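Local coordinates for kelch domain-containing protein (Colletotrichum graminicola M1.001, PDB 5C86) that probably oxidises alcohols as a copper-dependent enzyme of the galactose oxidase and glyoxal oxidase (AA5) family, built round a Kelch beta-propeller, at residues Glu128-Val133 with Val148-Ala153; Pro74-Asp79 with Ala420-Val425; His178-Ser183 with Leu190-Ser195; Asp428-Pro433 with Val455-Tyr460. All coordinates share one frame; numbering follows the deposited sequence.

Contact 1: residues Glu128-Val133 with Val148-Ala153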
loop_
_atom_site.group_PDB
_atom_site.type_symbol
_atom_site.label_atom_id
_atom_site.label_comp_id
_atom_site.label_asym_id
_atom_site.label_seq_id
_atom_site.Cartn_x
_atom_site.Cartn_y
_atom_site.Cartn_z
ATOM N N GLU A 128 8.124 -15.160 5.379
ATOM C CA GLU A 128 8.950 -15.418 6.571
ATOM C C GLU A 128 9.006 -14.321 7.562
ATOM O O GLU A 128 9.675 -14.428 8.603
ATOM C CB GLU A 128 10.395 -15.823 6.144
ATOM C CG GLU A 128 10.443 -17.022 5.272
ATOM C CD GLU A 128 11.891 -17.418 4.842
ATOM O OE1 GLU A 128 12.732 -16.496 4.680
ATOM O OE2 GLU A 128 12.133 -18.665 4.617
ATOM N N GLY A 129 8.346 -13.186 7.269
ATOM C CA GLY A 129 8.416 -12.057 8.086
ATOM C C GLY A 129 9.701 -11.216 7.876
ATOM O O GLY A 129 9.894 -10.224 8.577
ATOM N N LYS A 130 10.433 -11.547 6.852
ATOM C CA LYS A 130 11.647 -10.769 6.544
ATOM C C LYS A 130 11.260 -9.587 5.690
ATOM O O LYS A 130 10.141 -9.531 5.187
ATOM C CB LYS A 130 12.692 -11.658 5.844
ATOM C CG LYS A 130 13.224 -12.698 6.814
ATOM C CD LYS A 130 14.303 -13.515 6.149
ATOM C CE LYS A 130 14.850 -14.507 7.172
ATOM N NZ LYS A 130 15.751 -15.475 6.492
ATOM N N ILE A 131 12.171 -8.631 5.549
ATOM C CA ILE A 131 11.903 -7.408 4.743
ATOM C C ILE A 131 12.829 -7.400 3.547
ATOM O O ILE A 131 14.085 -7.316 3.738
ATOM C CB ILE A 131 12.057 -6.096 5.480
ATOM C CG1 ILE A 131 11.389 -6.023 6.845
ATOM C CG2 ILE A 131 11.724 -4.966 4.559
ATOM C CD1 ILE A 131 9.897 -6.295 6.896
ATOM N N PHE A 132 12.308 -7.538 2.350
ATOM C CA PHE A 132 13.105 -7.602 1.087
ATOM C C PHE A 132 13.071 -6.240 0.457
ATOM O O PHE A 132 11.959 -5.641 0.320
ATOM C CB PHE A 132 12.522 -8.642 0.156
ATOM C CG PHE A 132 13.123 -8.727 -1.191
ATOM C CD1 PHE A 132 14.445 -9.142 -1.373
ATOM C CD2 PHE A 132 12.385 -8.339 -2.311
ATOM C CE1 PHE A 132 14.945 -9.337 -2.661
ATOM C CE2 PHE A 132 12.928 -8.467 -3.603
ATOM C CZ PHE A 132 14.212 -8.966 -3.781
ATOM N N VAL A 133 14.242 -5.744 0.040
ATOM C CA VAL A 133 14.265 -4.483 -0.755
ATOM C C VAL A 133 15.056 -4.703 -2.021
ATOM O O VAL A 133 16.013 -5.528 -2.049
ATOM C CB VAL A 133 14.840 -3.269 0.006
ATOM C CG1 VAL A 133 14.152 -3.009 1.331
ATOM C CG2 VAL A 133 16.317 -3.444 0.337
ATOM N N VAL A 148 17.961 -8.517 2.047
ATOM C CA VAL A 148 16.869 -8.966 2.953
ATOM C C VAL A 148 17.220 -8.739 4.402
ATOM O O VAL A 148 18.365 -9.002 4.843
ATOM C CB VAL A 148 16.467 -10.367 2.627
ATOM C CG1 VAL A 148 17.551 -11.430 2.884
ATOM C CG2 VAL A 148 15.170 -10.760 3.389
ATOM N N TYR A 149 16.256 -8.188 5.164
ATOM C CA TYR A 149 16.374 -7.892 6.543
ATOM C C TYR A 149 15.705 -9.000 7.399
ATOM O O TYR A 149 14.515 -9.297 7.215
ATOM C CB TYR A 149 15.764 -6.582 6.897
ATOM C CG TYR A 149 15.885 -6.162 8.310
ATOM C CD1 TYR A 149 17.123 -5.811 8.878
ATOM C CD2 TYR A 149 14.796 -6.102 9.132
ATOM C CE1 TYR A 149 17.211 -5.377 10.175
ATOM C CE2 TYR A 149 14.850 -5.685 10.468
ATOM C CZ TYR A 149 16.100 -5.327 11.039
ATOM O OH TYR A 149 16.183 -4.950 12.396
ATOM N N ASP A 150 16.423 -9.511 8.395
ATOM C CA ASP A 150 15.874 -10.524 9.309
ATOM C C ASP A 150 15.670 -9.781 10.585
ATOM O O ASP A 150 16.607 -9.448 11.292
ATOM C CB ASP A 150 16.838 -11.692 9.479
ATOM C CG ASP A 150 16.312 -12.753 10.492
ATOM O OD1 ASP A 150 15.446 -12.400 11.295
ATOM O OD2 ASP A 150 16.793 -13.876 10.460
ATOM N N PRO A 151 14.427 -9.494 10.992
ATOM C CA PRO A 151 14.185 -8.662 12.124
ATOM C C PRO A 151 14.525 -9.341 13.435
ATOM O O PRO A 151 14.733 -8.665 14.407
ATOM C CB PRO A 151 12.676 -8.320 12.033
ATOM C CG PRO A 151 12.137 -9.414 11.242
ATOM C CD PRO A 151 13.182 -9.709 10.221
ATOM N N LYS A 152 14.556 -10.648 13.453
ATOM C CA LYS A 152 14.956 -11.406 14.681
ATOM C C LYS A 152 16.434 -11.299 14.917
ATOM O O LYS A 152 16.834 -11.335 16.049
ATOM C CB LYS A 152 14.561 -12.875 14.566
ATOM C CG LYS A 152 13.018 -13.046 14.532
ATOM C CD LYS A 152 12.571 -14.498 14.231
ATOM C CE LYS A 152 13.155 -15.047 12.905
ATOM N NZ LYS A 152 13.240 -14.096 11.698
ATOM N N ALA A 153 17.237 -11.203 13.851
ATOM C CA ALA A 153 18.729 -11.049 14.006
ATOM C C ALA A 153 19.244 -9.627 13.801
ATOM O O ALA A 153 20.450 -9.440 13.928
ATOM C CB ALA A 153 19.407 -11.957 13.046
HETATM O O HOH W 1 10.884 -13.046 10.720
#
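Ile131 and Tyr149 pair through two backbone hydrogen bonds, Ile131 N to Tyr149 O at 3.0 Å and Tyr149 N to Ile131 O at 2.7 Å. One residue along, Phe132 and Val148 form a non-hydrogen-bonded antiparallel pair, and Val148 CA adds a CH···O contact to Ile131 O. These bonds join the two central strands of a four-stranded antiparallel blade within the Kelch motif of the propeller; strand 122-125 flanks one and strand 155-158 the other. On the face of Ile131, its side chain runs beside that of Tyr149, CB to CB 4.0 Å, with Ile131 CG1 at the edge of the ring; Tyr149 OH continues to a hydrogen bond with Asn154. Beyond the strand ends, Pro151 CG rests 3.6 Å from Gly129 O. Lys130, its chain extended beyond CG, lays its methylenes across Val148 CG2 and ends with NZ 4.4 Å from Asp150 OD2, too far for a salt bridge, and in a long one with Glu128 OE1. Asp150 OD1 closes an Asx turn with Lys152 N and takes a salt bridge from Lys152 NZ (2.8 Å) on the opposite face of the carboxylate. A water links Lys152 NZ to Glu128 O.

Contact 2: residues Pro74-Asp79 with Ala420-Val425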
loop_
_atom_site.group_PDB
_atom_site.type_symbol
_atom_site.label_atom_id
_atom_site.label_comp_id
_atom_site.label_asym_id
_atom_site.label_seq_id
_atom_site.Cartn_x
_atom_site.Cartn_y
_atom_site.Cartn_z
ATOM N N PRO A 74 11.590 6.781 0.856
ATOM C CA PRO A 74 12.113 5.536 1.394
ATOM C C PRO A 74 11.381 4.329 0.896
ATOM O O PRO A 74 10.400 4.461 0.126
ATOM C CB PRO A 74 11.746 5.668 2.865
ATOM C CG PRO A 74 10.366 6.272 2.793
ATOM C CD PRO A 74 10.388 7.191 1.622
ATOM N N GLY A 75 11.848 3.134 1.316
ATOM C CA GLY A 75 11.002 1.948 1.309
ATOM C C GLY A 75 10.203 1.890 2.567
ATOM O O GLY A 75 10.617 2.407 3.635
ATOM N N THR A 76 9.026 1.251 2.503
ATOM C CA THR A 76 8.191 1.135 3.739
ATOM C C THR A 76 7.680 -0.295 3.776
ATOM O O THR A 76 7.276 -0.861 2.732
ATOM C CB THR A 76 7.045 2.058 3.782
ATOM O OG1 THR A 76 6.140 1.801 2.691
ATOM C CG2 THR A 76 7.470 3.455 3.700
ATOM N N SER A 77 7.593 -0.865 4.953
ATOM C CA SER A 77 6.900 -2.154 5.175
ATOM C C SER A 77 6.467 -2.255 6.592
ATOM O O SER A 77 7.067 -1.603 7.474
ATOM C CB SER A 77 7.759 -3.363 4.862
ATOM O OG SER A 77 8.121 -3.446 3.470
ATOM N N LEU A 78 5.388 -3.006 6.861
ATOM C CA LEU A 78 5.001 -3.375 8.208
ATOM C C LEU A 78 5.391 -4.787 8.508
ATOM O O LEU A 78 5.156 -5.679 7.740
ATOM C CB LEU A 78 3.529 -3.236 8.415
ATOM C CG LEU A 78 3.107 -1.822 8.697
ATOM C CD1 LEU A 78 3.163 -0.976 7.425
ATOM C CD2 LEU A 78 1.708 -1.649 9.241
ATOM N N ASP A 79 6.059 -5.020 9.623
ATOM C CA ASP A 79 6.532 -6.334 9.943
ATOM C C ASP A 79 5.464 -7.177 10.682
ATOM O O ASP A 79 4.332 -6.757 10.846
ATOM C CB ASP A 79 7.875 -6.275 10.766
ATOM C CG ASP A 79 7.709 -5.954 12.210
ATOM O OD1 ASP A 79 6.613 -5.660 12.767
ATOM O OD2 ASP A 79 8.839 -5.900 12.861
ATOM N N ALA A 420 0.801 1.043 4.273
ATOM C CA ALA A 420 1.486 2.326 4.242
ATOM C C ALA A 420 1.848 2.553 2.799
ATOM O O ALA A 420 2.049 1.627 2.022
ATOM C CB ALA A 420 2.742 2.302 5.078
ATOM N N THR A 421 1.969 3.843 2.432
ATOM C CA THR A 421 2.286 4.133 1.035
ATOM C C THR A 421 3.050 5.419 0.861
ATOM O O THR A 421 2.883 6.366 1.608
ATOM C CB THR A 421 0.984 4.238 0.155
ATOM O OG1 THR A 421 1.312 4.160 -1.248
ATOM C CG2 THR A 421 0.113 5.462 0.360
ATOM N N THR A 422 3.874 5.452 -0.176
ATOM C CA THR A 422 4.520 6.667 -0.645
ATOM C C THR A 422 4.893 6.427 -2.078
ATOM O O THR A 422 5.258 5.308 -2.437
ATOM C CB THR A 422 5.755 7.009 0.247
ATOM O OG1 THR A 422 6.212 8.294 -0.175
ATOM C CG2 THR A 422 6.863 6.063 0.134
ATOM N N HIS A 423 4.853 7.451 -2.906
ATOM C CA HIS A 423 5.357 7.363 -4.264
ATOM C C HIS A 423 4.737 6.263 -5.120
ATOM O O HIS A 423 5.397 5.762 -6.016
ATOM C CB HIS A 423 6.916 7.169 -4.268
ATOM C CG HIS A 423 7.681 8.364 -3.858
ATOM N ND1 HIS A 423 7.734 8.822 -2.559
ATOM C CD2 HIS A 423 8.329 9.295 -4.617
ATOM C CE1 HIS A 423 8.389 9.986 -2.541
ATOM N NE2 HIS A 423 8.781 10.259 -3.759
ATOM N N THR A 424 3.459 6.015 -4.879
ATOM C CA THR A 424 2.637 5.012 -5.579
ATOM C C THR A 424 2.891 3.608 -5.095
ATOM O O THR A 424 2.191 2.701 -5.587
ATOM C CB THR A 424 2.722 5.010 -7.178
ATOM O OG1 THR A 424 3.915 4.338 -7.611
ATOM C CG2 THR A 424 2.642 6.403 -7.722
ATOM N N VAL A 425 3.817 3.386 -4.141
ATOM C CA VAL A 425 4.246 2.049 -3.768
ATOM C C VAL A 425 3.532 1.670 -2.468
ATOM O O VAL A 425 3.625 2.388 -1.466
ATOM C CB VAL A 425 5.757 1.906 -3.606
ATOM C CG1 VAL A 425 6.105 0.517 -3.106
ATOM C CG2 VAL A 425 6.452 2.310 -4.899
HETATM O O HOH W 2 5.898 2.721 0.128
HETATM O O HOH W 3 4.071 -0.072 2.378
#
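Leu78 sets its CD1 methyl against Ala420 CB at 4.1 Å, the end of the longer side chain coming nearer to the opposing strand than its base does. At the other end of the contact, Thr422 CG2 lies 4.0 Å from Pro74 CD, the methyl crossing the ring at a slant. Between them stands Thr76, whose CB is directed at the opposing strand. Its OG1 sits between the backbone N and the carbonyl carbon (chi1 62°), which places the hydroxyl beside two waters. One of these is held by Thr76 OG1 at 2.7 Å and donates to Val425 O; the other lies 2.8 Å from Thr76 OG1 and donates to Ala420 O. Water thus carries the polar link across a gap in which the strand axes run antiparallel but stay 7.0 Å apart, too far for direct backbone pairing. Strand 75-78 is the first of a four-stranded propeller blade, whereas 420-425 is the end of a strand of the C-terminal early set domain and the turn that follows it. The two modules therefore meet here, as in galactose oxidase, where the C-terminal domain supplies a copper ligand from within the propeller. That turn, type I' from Thr422 to Val425, carries the copper ligand His423; the metal is absent from this apo model. His423 ND1 donates in the ring plane to Thr422 OG1 at 2.9 Å, and the same hydroxyl bonds to Val17 O, a second-shell link that restrains the rotation of the imidazole. Thr421 OG1 reaches Val425 O from above the carbonyl plane.

Contact 3: residues His178-Ser183 with Leu190-Ser195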
loop_
_atom_site.group_PDB
_atom_site.type_symbol
_atom_site.label_atom_id
_atom_site.label_comp_id
_atom_site.label_asym_id
_atom_site.label_seq_id
_atom_site.Cartn_x
_atom_site.Cartn_y
_atom_site.Cartn_z
ATOM N N HIS A 178 10.707 1.870 -7.562
ATOM C CA HIS A 178 9.273 1.655 -7.376
ATOM C C HIS A 178 8.814 0.319 -7.976
ATOM O O HIS A 178 7.728 0.248 -8.566
ATOM C CB HIS A 178 8.434 2.798 -7.930
ATOM C CG HIS A 178 8.882 4.151 -7.508
ATOM N ND1 HIS A 178 9.223 4.499 -6.233
ATOM C CD2 HIS A 178 9.053 5.245 -8.264
ATOM C CE1 HIS A 178 9.494 5.786 -6.198
ATOM N NE2 HIS A 178 9.464 6.255 -7.428
ATOM N N ALA A 179 9.590 -0.729 -7.805
ATOM C CA ALA A 179 9.138 -2.038 -8.270
ATOM C C ALA A 179 7.787 -2.449 -7.651
ATOM O O ALA A 179 7.490 -2.127 -6.452
ATOM C CB ALA A 179 10.168 -3.094 -7.968
ATOM N N TRP A 180 6.979 -3.136 -8.454
ATOM C CA TRP A 180 5.661 -3.627 -8.014
ATOM C C TRP A 180 5.900 -5.001 -7.304
ATOM O O TRP A 180 5.642 -6.026 -7.870
ATOM C CB TRP A 180 4.727 -3.762 -9.179
ATOM C CG TRP A 180 4.471 -2.578 -10.012
ATOM C CD1 TRP A 180 4.983 -1.318 -9.884
ATOM C CD2 TRP A 180 3.729 -2.572 -11.201
ATOM N NE1 TRP A 180 4.526 -0.497 -10.869
ATOM C CE2 TRP A 180 3.760 -1.254 -11.738
ATOM C CE3 TRP A 180 2.981 -3.542 -11.875
ATOM C CZ2 TRP A 180 3.048 -0.904 -12.900
ATOM C CZ3 TRP A 180 2.295 -3.186 -13.011
ATOM C CH2 TRP A 180 2.333 -1.917 -13.534
ATOM N N LEU A 181 6.373 -4.983 -6.092
ATOM C CA LEU A 181 6.729 -6.207 -5.356
ATOM C C LEU A 181 5.530 -6.813 -4.617
ATOM O O LEU A 181 4.767 -6.119 -3.900
ATOM C CB LEU A 181 7.763 -5.922 -4.352
ATOM C CG LEU A 181 9.108 -5.306 -4.812
ATOM C CD1 LEU A 181 10.064 -5.171 -3.654
ATOM C CD2 LEU A 181 9.707 -6.143 -5.918
ATOM N N TRP A 182 5.322 -8.095 -4.875
ATOM C CA TRP A 182 4.248 -8.857 -4.217
ATOM C C TRP A 182 4.828 -10.115 -3.596
ATOM O O TRP A 182 5.175 -11.009 -4.354
ATOM C CB TRP A 182 3.091 -9.139 -5.195
ATOM C CG TRP A 182 2.392 -7.904 -5.521
ATOM C CD1 TRP A 182 2.500 -7.144 -6.640
ATOM C CD2 TRP A 182 1.584 -7.160 -4.605
ATOM N NE1 TRP A 182 1.782 -5.978 -6.494
ATOM C CE2 TRP A 182 1.198 -5.961 -5.264
ATOM C CE3 TRP A 182 1.191 -7.375 -3.306
ATOM C CZ2 TRP A 182 0.473 -4.986 -4.620
ATOM C CZ3 TRP A 182 0.465 -6.440 -2.672
ATOM C CH2 TRP A 182 0.121 -5.230 -3.332
ATOM N N SER A 183 4.833 -10.172 -2.282
ATOM C CA SER A 183 5.283 -11.380 -1.608
ATOM C C SER A 183 4.352 -12.535 -1.808
ATOM O O SER A 183 3.100 -12.385 -1.890
ATOM C CB SER A 183 5.418 -11.132 -0.148
ATOM O OG SER A 183 6.406 -10.159 0.096
ATOM N N LEU A 190 7.183 -11.682 -6.282
ATOM C CA LEU A 190 6.989 -11.361 -7.629
ATOM C C LEU A 190 7.248 -9.884 -7.864
ATOM O O LEU A 190 6.589 -9.049 -7.202
ATOM C CB LEU A 190 5.594 -11.680 -8.123
ATOM C CG LEU A 190 5.241 -11.288 -9.543
ATOM C CD1 LEU A 190 6.104 -12.101 -10.498
ATOM C CD2 LEU A 190 3.780 -11.479 -9.869
ATOM N N GLN A 191 8.140 -9.555 -8.793
ATOM C CA GLN A 191 8.183 -8.182 -9.349
ATOM C C GLN A 191 7.324 -8.109 -10.538
ATOM O O GLN A 191 7.608 -8.666 -11.589
ATOM C CB GLN A 191 9.617 -7.798 -9.634
ATOM C CG GLN A 191 9.797 -6.584 -10.513
ATOM C CD GLN A 191 10.030 -6.922 -11.965
ATOM O OE1 GLN A 191 10.564 -7.996 -12.314
ATOM N NE2 GLN A 191 9.556 -6.015 -12.870
ATOM N N ALA A 192 6.129 -7.544 -10.369
ATOM C CA ALA A 192 5.080 -7.494 -11.340
ATOM C C ALA A 192 5.168 -6.390 -12.374
ATOM O O ALA A 192 4.419 -6.354 -13.330
ATOM C CB ALA A 192 3.705 -7.514 -10.634
ATOM N N GLY A 193 6.136 -5.528 -12.136
ATOM C CA GLY A 193 6.312 -4.325 -12.923
ATOM C C GLY A 193 7.191 -3.388 -12.136
ATOM O O GLY A 193 7.751 -3.785 -11.135
ATOM N N PRO A 194 7.319 -2.127 -12.563
ATOM C CA PRO A 194 6.688 -1.510 -13.724
ATOM C C PRO A 194 7.205 -1.934 -15.071
ATOM O O PRO A 194 6.542 -1.794 -16.068
ATOM C CB PRO A 194 6.992 0.018 -13.533
ATOM C CG PRO A 194 8.270 -0.003 -12.735
ATOM C CD PRO A 194 8.058 -1.142 -11.766
ATOM N N SER A 195 8.437 -2.435 -15.097
ATOM C CA SER A 195 8.924 -2.998 -16.395
ATOM C C SER A 195 7.882 -4.004 -16.892
ATOM O O SER A 195 7.287 -4.738 -16.125
ATOM C CB SER A 195 10.204 -3.768 -16.144
ATOM O OG SER A 195 10.659 -4.376 -17.355
#
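Trp180 lays one face of its indole over the Gly193-Pro194 peptide, at the open end of a beta hairpin made by strands 181-183 and 188-191, the first two strands of a four-stranded propeller blade. Gly193 CA lies over the six-membered ring, 3.9 Å from its centroid, while Pro194 CD lies over the five-membered ring at the same distance, so two CH-pi contacts share the one face. With CG anti to the carbonyl carbon (chi1 -57°), the indole swings across to the opposing chain. Gly193 has no side chain, and a CB there would run into the ring; the peptide before Pro194 is cis. Trp182, two residues on, turns differently: Ala192 CB meets the edge of its indole at CD1, 4.2 Å away, near the ring plane. Its NE1 is satisfied by Ser226, and strand 225-230 of the next blade packs against both tryptophans. On the face opposite Trp182 and Leu190, Leu181 crosses Gln191 obliquely, with CD2 against CB. The backbone bonds follow the hairpin register, Trp182 exchanging a pair with Leu190 and Trp180 O accepting from Ala192 N. Trp180 is also the centre of an inverse gamma turn. Further back, the His178 imidazole leads away from the hairpin to a hydrogen bond with Tyr245, close to the copper ligands Tyr120 and His423. Trp180 N points almost straight at Gly193 O, 2.9 Å away, but from above the plane of that carbonyl.

Contact 4: residues Asp428-Pro433 with Val455-Tyr460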
loop_
_atom_site.group_PDB
_atom_site.type_symbol
_atom_site.label_atom_id
_atom_site.label_comp_id
_atom_site.label_asym_id
_atom_site.label_seq_id
_atom_site.Cartn_x
_atom_site.Cartn_y
_atom_site.Cartn_z
ATOM N N ASP A 428 2.312 -3.523 1.179
ATOM C CA ASP A 428 1.728 -4.079 2.374
ATOM C C ASP A 428 0.247 -4.427 2.235
ATOM O O ASP A 428 -0.266 -5.224 3.022
ATOM C CB ASP A 428 1.880 -3.118 3.535
ATOM C CG ASP A 428 3.272 -3.096 4.141
ATOM O OD1 ASP A 428 3.824 -4.122 4.643
ATOM O OD2 ASP A 428 3.866 -1.987 4.052
ATOM N N GLN A 429 -0.472 -3.743 1.328
ATOM C CA GLN A 429 -1.887 -3.981 1.239
ATOM C C GLN A 429 -2.185 -5.262 0.412
ATOM O O GLN A 429 -1.748 -5.381 -0.671
ATOM C CB GLN A 429 -2.684 -2.793 0.675
ATOM C CG GLN A 429 -2.447 -2.496 -0.717
ATOM C CD GLN A 429 -3.446 -1.414 -1.315
ATOM O OE1 GLN A 429 -4.621 -1.196 -0.908
ATOM N NE2 GLN A 429 -2.950 -0.780 -2.285
ATOM N N ARG A 430 -3.022 -6.085 0.973
ATOM C CA ARG A 430 -3.644 -7.180 0.266
ATOM C C ARG A 430 -4.911 -7.538 0.940
ATOM O O ARG A 430 -5.091 -7.341 2.146
ATOM C CB ARG A 430 -2.687 -8.391 0.226
ATOM C CG ARG A 430 -2.283 -8.951 1.565
ATOM C CD ARG A 430 -1.466 -10.232 1.458
ATOM N NE ARG A 430 -0.218 -9.957 0.735
ATOM C CZ ARG A 430 0.493 -10.847 0.009
ATOM N NH1 ARG A 430 0.167 -12.176 0.002
ATOM N NH2 ARG A 430 1.560 -10.411 -0.626
ATOM N N ARG A 431 -5.811 -8.119 0.187
ATOM C CA ARG A 431 -7.093 -8.577 0.699
ATOM C C ARG A 431 -7.236 -10.110 0.565
ATOM O O ARG A 431 -6.911 -10.672 -0.479
ATOM C CB ARG A 431 -8.227 -7.989 -0.093
ATOM C CG ARG A 431 -9.597 -8.592 0.168
ATOM C CD ARG A 431 -10.694 -7.806 -0.559
ATOM N NE ARG A 431 -12.017 -8.491 -0.536
ATOM C CZ ARG A 431 -12.351 -9.493 -1.316
ATOM N NH1 ARG A 431 -11.529 -9.940 -2.256
ATOM N NH2 ARG A 431 -13.548 -10.001 -1.216
ATOM N N ILE A 432 -7.724 -10.711 1.614
ATOM C CA ILE A 432 -8.084 -12.114 1.726
ATOM C C ILE A 432 -9.576 -12.198 2.016
ATOM O O ILE A 432 -10.016 -11.821 3.088
ATOM C CB ILE A 432 -7.251 -12.757 2.829
ATOM C CG1 ILE A 432 -5.767 -12.774 2.371
ATOM C CG2 ILE A 432 -7.815 -14.155 3.243
ATOM C CD1 ILE A 432 -4.837 -13.046 3.549
ATOM N N PRO A 433 -10.375 -12.722 1.095
ATOM C CA PRO A 433 -11.782 -12.996 1.443
ATOM C C PRO A 433 -11.854 -14.169 2.358
ATOM O O PRO A 433 -10.974 -15.035 2.345
ATOM C CB PRO A 433 -12.428 -13.338 0.113
ATOM C CG PRO A 433 -11.337 -13.847 -0.705
ATOM C CD PRO A 433 -10.047 -13.217 -0.239
ATOM N N VAL A 455 0.192 -16.226 1.340
ATOM C CA VAL A 455 -1.105 -15.639 1.186
ATOM C C VAL A 455 -1.345 -14.677 2.364
ATOM O O VAL A 455 -1.422 -13.451 2.167
ATOM C CB VAL A 455 -2.209 -16.696 1.103
ATOM C CG1 VAL A 455 -3.608 -16.047 1.149
ATOM C CG2 VAL A 455 -2.026 -17.521 -0.174
ATOM N N ALA A 456 -1.336 -15.201 3.593
ATOM C CA ALA A 456 -1.506 -14.436 4.796
ATOM C C ALA A 456 -0.145 -14.056 5.300
ATOM O O ALA A 456 0.447 -14.633 6.236
ATOM C CB ALA A 456 -2.236 -15.278 5.810
ATOM N N ILE A 457 0.431 -13.068 4.633
ATOM C CA ILE A 457 1.709 -12.490 5.085
ATOM C C ILE A 457 1.559 -12.066 6.559
ATOM O O ILE A 457 0.591 -11.453 6.928
ATOM C CB ILE A 457 2.089 -11.280 4.204
ATOM C CG1 ILE A 457 2.295 -11.629 2.719
ATOM C CG2 ILE A 457 3.289 -10.585 4.807
ATOM C CD1 ILE A 457 3.468 -12.571 2.447
ATOM N N PRO A 458 2.524 -12.418 7.427
ATOM C CA PRO A 458 2.414 -12.033 8.814
ATOM C C PRO A 458 2.240 -10.571 9.054
ATOM O O PRO A 458 2.716 -9.730 8.253
ATOM C CB PRO A 458 3.725 -12.494 9.450
ATOM C CG PRO A 458 4.281 -13.405 8.510
ATOM C CD PRO A 458 3.763 -13.159 7.114
ATOM N N GLY A 459 1.569 -10.248 10.126
ATOM C CA GLY A 459 1.350 -8.878 10.482
ATOM C C GLY A 459 -0.094 -8.560 10.775
ATOM O O GLY A 459 -0.956 -9.430 10.823
ATOM N N TYR A 460 -0.374 -7.290 10.923
ATOM C CA TYR A 460 -1.673 -6.799 11.253
ATOM C C TYR A 460 -2.601 -6.700 10.049
ATOM O O TYR A 460 -2.200 -6.307 8.938
ATOM C CB TYR A 460 -1.664 -5.454 11.947
ATOM C CG TYR A 460 -1.496 -5.502 13.457
ATOM C CD1 TYR A 460 -0.245 -5.620 14.026
ATOM C CD2 TYR A 460 -2.578 -5.643 14.241
ATOM C CE1 TYR A 460 -0.091 -5.698 15.389
ATOM C CE2 TYR A 460 -2.457 -5.737 15.593
ATOM C CZ TYR A 460 -1.216 -5.763 16.147
ATOM O OH TYR A 460 -1.146 -5.820 17.550
#
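Arg430 puts CG between the backbone N and the carbonyl carbon (chi1 61°) and bends again at chi3 (62°), which folds its guanidinium back over the loop that holds Val455 and Ile457. Ile457 CG1 then lies 3.3 Å from Arg430 CZ, above the centre of the flat group, and the two side chains cross at about a right angle. At the edge, Arg430 NH1 donates to Val455 O at 3.0 Å; the oxygen lies 20° out of the guanidinium plane. Arg430 NH2 continues to Ser183 O of the propeller, so a single guanidinium bridges carbonyls of both modules. Ala456 is the centre of an inverse gamma turn, whose weak bond from Ile457 N shares Val455 O. Both segments belong to the early set domain, a beta-sandwich fold, and lead into strands 431-438 and 459-466, each of which pairs with strand 412-422. Beside the arginine, Ile432 extends CD1 to 4.0 Å from Val455 CG1 and 4.1 Å from Ala456 CB, making a small apolar patch. Because the guanidinium is buried, with an aliphatic carbon over one face, its charge probably depends on these carbonyl dipoles for much of its stabilisation.

In the fold
From the N terminus, the chain first enters contact 2 at 74-79, and this contact does not close until 420-425, so its loop spans most of the propeller. Contacts 1 and 3 nest inside it one after the other: each closes a short loop within its own blade, and the two touch where Phe132 packs on Leu181. Contact 4 follows in series, closing a loop within the C-terminal domain. No two of the loops cross. Contact 2 has one segment in each module, while contact 4, within the C-terminal domain, also meets the propeller through Asp428 to Leu78 of contact 2, the Ser183 end of contact 3 and Pro458 on Gly129 of contact 1. His178 of contact 3 packs on His423 of contact 2.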